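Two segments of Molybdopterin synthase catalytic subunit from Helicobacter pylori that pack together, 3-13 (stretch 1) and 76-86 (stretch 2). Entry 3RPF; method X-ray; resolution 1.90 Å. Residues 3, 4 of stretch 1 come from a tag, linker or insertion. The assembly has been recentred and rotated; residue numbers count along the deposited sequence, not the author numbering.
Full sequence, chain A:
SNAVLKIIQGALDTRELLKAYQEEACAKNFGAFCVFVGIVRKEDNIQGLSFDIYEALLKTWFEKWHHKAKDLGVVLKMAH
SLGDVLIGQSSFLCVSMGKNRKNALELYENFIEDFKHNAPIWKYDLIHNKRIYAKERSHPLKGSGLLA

Stretch 1 3-13: AVLKIIQGALD
Stretch 2 76-86: LKMAHSLGDVL

How are the two segments joined? Strand 5-9 runs parallel to the strand that enters stretch 2 at Leu 76, their directions 28° apart, with Leu 5 beside Met 78, Lys 6 beside Ala 79 (CA-CA 4.3 Å), and so on to Gln 9 beside Leu 82. Backbones are extended, phi/psi near -113/121 at Lys 6 and -141/149 at Ala 79.

Which backbone groups are satisfied across the pair? As in any parallel ladder, alternate residues of each strand turn both N and O to the partner. Met 78 N donates to O of Val 4, a tag residue (3.1 Å), Lys 6 N to Met 78 O (2.9 Å), His 80 N to Lys 6 O (2.9 Å), Ile 8 N to His 80 O (3.0 Å), Leu 82 N to Ile 8 O (2.6 Å) and Gly 10 N to Leu 82 O (2.9 Å). Water 1 lies 2.9 Å from Met 78 O and 3.1 Å from O of Ala 3, also from the tag, and could donate to either, but it has more acceptors in reach than protons. Gln 9 NE2 lies 3.1 Å from Leu 82 O, but the poor angle rules out a hydrogen bond.

What do the polar side chains do? Ser 81, with chi1 m, donates from OG to Gly 10 O (2.6 Å), tying down the segment just beyond the strand. His 80 (chi1 t, chi2 -68°) serves its own stretch: ND1 donates to Ser 81 O at 2.9 Å. His 80 NE2 and Lys 77 NZ are satisfied elsewhere in the structure.

How do the apolar groups and glycines fit? Leu 5 (t, p) brings CD1 within 3.5 Å of Met 78 CG, the latter a selenomethionine (p, t, m); on that same face Ile 7 CG2 meets Leu 82 CB at 4.1 Å. Leu 12 (m, t) points toward the partner, CD2 4.1 Å from Ala 79 CB. Gly 83 (85/-149) turns the corner, where a CB would clash with Gln 9 NE2; Gly 10 (80/-161) also has positive phi.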

# COMPACT_ATOMS: atom_id res chain seq x y z
N ALA A 3 -18.49 5.99 6.77
CA ALA A 3 -17.91 6.17 8.10
C ALA A 3 -16.41 5.95 8.07
O ALA A 3 -15.87 5.33 7.15
CB ALA A 3 -18.57 5.23 9.11
N VAL A 4 -15.73 6.45 9.10
CA VAL A 4 -14.28 6.41 9.16
C VAL A 4 -13.77 5.01 9.56
O VAL A 4 -12.82 4.49 8.98
CB VAL A 4 -13.77 7.50 10.14
CG1 VAL A 4 -12.53 7.05 10.89
CG2 VAL A 4 -13.53 8.83 9.40
N LEU A 5 -14.42 4.41 10.55
CA LEU A 5 -14.12 3.05 11.00
C LEU A 5 -15.35 2.18 10.83
O LEU A 5 -16.41 2.49 11.40
CB LEU A 5 -13.73 3.07 12.48
CG LEU A 5 -13.69 1.71 13.19
CD1 LEU A 5 -12.74 0.78 12.48
CD2 LEU A 5 -13.28 1.85 14.64
N LYS A 6 -15.24 1.08 10.08
CA LYS A 6 -16.36 0.14 9.94
C LYS A 6 -16.08 -1.21 10.58
O LYS A 6 -15.14 -1.91 10.20
CB LYS A 6 -16.73 -0.05 8.46
CG LYS A 6 -17.09 1.22 7.71
CD LYS A 6 -17.74 0.88 6.38
CE LYS A 6 -17.83 2.08 5.47
NZ LYS A 6 -17.98 1.67 4.04
N ILE A 7 -16.92 -1.59 11.53
CA ILE A 7 -16.85 -2.92 12.14
C ILE A 7 -17.96 -3.78 11.57
O ILE A 7 -19.15 -3.49 11.76
CB ILE A 7 -16.96 -2.82 13.67
CG1 ILE A 7 -15.74 -2.08 14.23
CG2 ILE A 7 -17.09 -4.20 14.29
CD1 ILE A 7 -15.90 -1.64 15.67
N ILE A 8 -17.58 -4.83 10.86
CA ILE A 8 -18.53 -5.63 10.10
C ILE A 8 -18.63 -7.02 10.70
O ILE A 8 -17.61 -7.65 11.03
CB ILE A 8 -18.07 -5.76 8.63
CG1 ILE A 8 -17.88 -4.38 8.02
CG2 ILE A 8 -19.08 -6.55 7.82
CD1 ILE A 8 -19.14 -3.56 7.95
N GLN A 9 -19.85 -7.52 10.85
CA GLN A 9 -20.05 -8.89 11.29
C GLN A 9 -19.69 -9.84 10.17
O GLN A 9 -20.28 -9.79 9.09
CB GLN A 9 -21.51 -9.11 11.70
CG GLN A 9 -21.77 -10.49 12.25
CD GLN A 9 -21.04 -10.72 13.55
OE1 GLN A 9 -21.13 -9.92 14.48
NE2 GLN A 9 -20.30 -11.83 13.63
N GLY A 10 -18.71 -10.71 10.42
CA GLY A 10 -18.26 -11.64 9.40
C GLY A 10 -17.30 -11.00 8.41
O GLY A 10 -16.72 -9.95 8.67
N ALA A 11 -17.15 -11.65 7.26
CA ALA A 11 -16.22 -11.26 6.20
C ALA A 11 -16.53 -9.88 5.58
O ALA A 11 -17.68 -9.49 5.43
CB ALA A 11 -16.22 -12.33 5.12
N LEU A 12 -15.48 -9.16 5.21
CA LEU A 12 -15.66 -7.85 4.61
C LEU A 12 -16.10 -7.99 3.15
O LEU A 12 -15.67 -8.91 2.46
CB LEU A 12 -14.36 -7.05 4.67
CG LEU A 12 -13.80 -6.77 6.07
CD1 LEU A 12 -12.51 -5.97 5.96
CD2 LEU A 12 -14.81 -6.02 6.92
N ASP A 13 -16.97 -7.09 2.69
CA ASP A 13 -17.29 -7.06 1.26
C ASP A 13 -16.29 -6.12 0.60
O ASP A 13 -16.57 -4.93 0.41
CB ASP A 13 -18.72 -6.58 1.01
CG ASP A 13 -19.09 -6.65 -0.47
OD1 ASP A 13 -18.18 -6.77 -1.31
OD2 ASP A 13 -20.30 -6.57 -0.79
N LEU A 76 -7.68 8.63 5.85
CA LEU A 76 -7.35 7.29 6.30
C LEU A 76 -8.59 6.65 6.88
O LEU A 76 -9.18 7.19 7.83
CB LEU A 76 -6.24 7.37 7.35
CG LEU A 76 -5.76 6.04 7.96
CD1 LEU A 76 -5.10 5.15 6.90
CD2 LEU A 76 -4.79 6.32 9.11
N LYS A 77 -9.00 5.53 6.31
CA LYS A 77 -10.17 4.80 6.82
C LYS A 77 -9.89 3.32 6.87
O LYS A 77 -8.97 2.83 6.19
CB LYS A 77 -11.39 5.06 5.94
CG LYS A 77 -11.75 6.54 5.88
CD LYS A 77 -12.97 6.77 5.00
CE LYS A 77 -13.39 8.24 5.06
NZ LYS A 77 -14.64 8.48 4.30
N MSE A 78 -10.66 2.61 7.69
CA MSE A 78 -10.47 1.17 7.80
C MSE A 78 -11.78 0.45 8.08
O MSE A 78 -12.79 1.05 8.49
CB MSE A 78 -9.46 0.86 8.91
CG MSE A 78 -10.00 1.18 10.31
SE MSE A 78 -8.95 0.32 11.72
CE MSE A 78 -9.65 -1.48 11.52
N ALA A 79 -11.76 -0.86 7.85
CA ALA A 79 -12.87 -1.73 8.19
C ALA A 79 -12.26 -3.01 8.70
O ALA A 79 -11.18 -3.40 8.26
CB ALA A 79 -13.72 -2.02 6.97
N HIS A 80 -12.95 -3.67 9.62
CA HIS A 80 -12.43 -4.91 10.17
C HIS A 80 -13.60 -5.83 10.50
O HIS A 80 -14.66 -5.35 10.89
CB HIS A 80 -11.59 -4.64 11.43
CG HIS A 80 -10.65 -5.75 11.77
ND1 HIS A 80 -11.07 -6.99 12.20
CD2 HIS A 80 -9.29 -5.81 11.74
CE1 HIS A 80 -10.02 -7.76 12.41
NE2 HIS A 80 -8.93 -7.07 12.14
N SER A 81 -13.40 -7.13 10.32
CA SER A 81 -14.43 -8.11 10.65
C SER A 81 -14.55 -8.36 12.15
O SER A 81 -13.57 -8.27 12.89
CB SER A 81 -14.11 -9.44 9.97
OG SER A 81 -14.22 -9.34 8.56
N LEU A 82 -15.76 -8.69 12.59
CA LEU A 82 -16.01 -9.17 13.95
C LEU A 82 -16.58 -10.58 13.83
O LEU A 82 -17.45 -10.83 12.99
CB LEU A 82 -17.00 -8.26 14.67
CG LEU A 82 -17.37 -8.63 16.12
CD1 LEU A 82 -16.18 -8.45 17.04
CD2 LEU A 82 -18.56 -7.80 16.61
N GLY A 83 -16.10 -11.50 14.65
CA GLY A 83 -16.59 -12.87 14.58
C GLY A 83 -15.86 -13.68 13.52
O GLY A 83 -14.68 -13.43 13.24
N ASP A 84 -16.56 -14.65 12.92
CA ASP A 84 -15.93 -15.63 12.05
C ASP A 84 -15.67 -15.10 10.64
O ASP A 84 -16.51 -14.42 10.06
CB ASP A 84 -16.78 -16.89 11.95
CG ASP A 84 -16.95 -17.58 13.29
OD1 ASP A 84 -16.28 -17.16 14.26
OD2 ASP A 84 -17.74 -18.54 13.37
N VAL A 85 -14.49 -15.41 10.13
CA VAL A 85 -14.12 -15.16 8.76
C VAL A 85 -13.46 -16.42 8.19
O VAL A 85 -12.47 -16.88 8.70
CB VAL A 85 -13.17 -13.97 8.68
CG1 VAL A 85 -12.93 -13.57 7.27
CG2 VAL A 85 -13.69 -12.82 9.49
N LEU A 86 -14.02 -16.95 7.13
CA LEU A 86 -13.52 -18.17 6.54
C LEU A 86 -12.33 -17.99 5.59
O LEU A 86 -12.07 -16.90 5.13
CB LEU A 86 -14.65 -18.91 5.83
CG LEU A 86 -15.95 -19.07 6.61
CD1 LEU A 86 -16.98 -19.79 5.80
CD2 LEU A 86 -15.74 -19.75 7.92
O HOH W 1 -14.27 2.74 6.63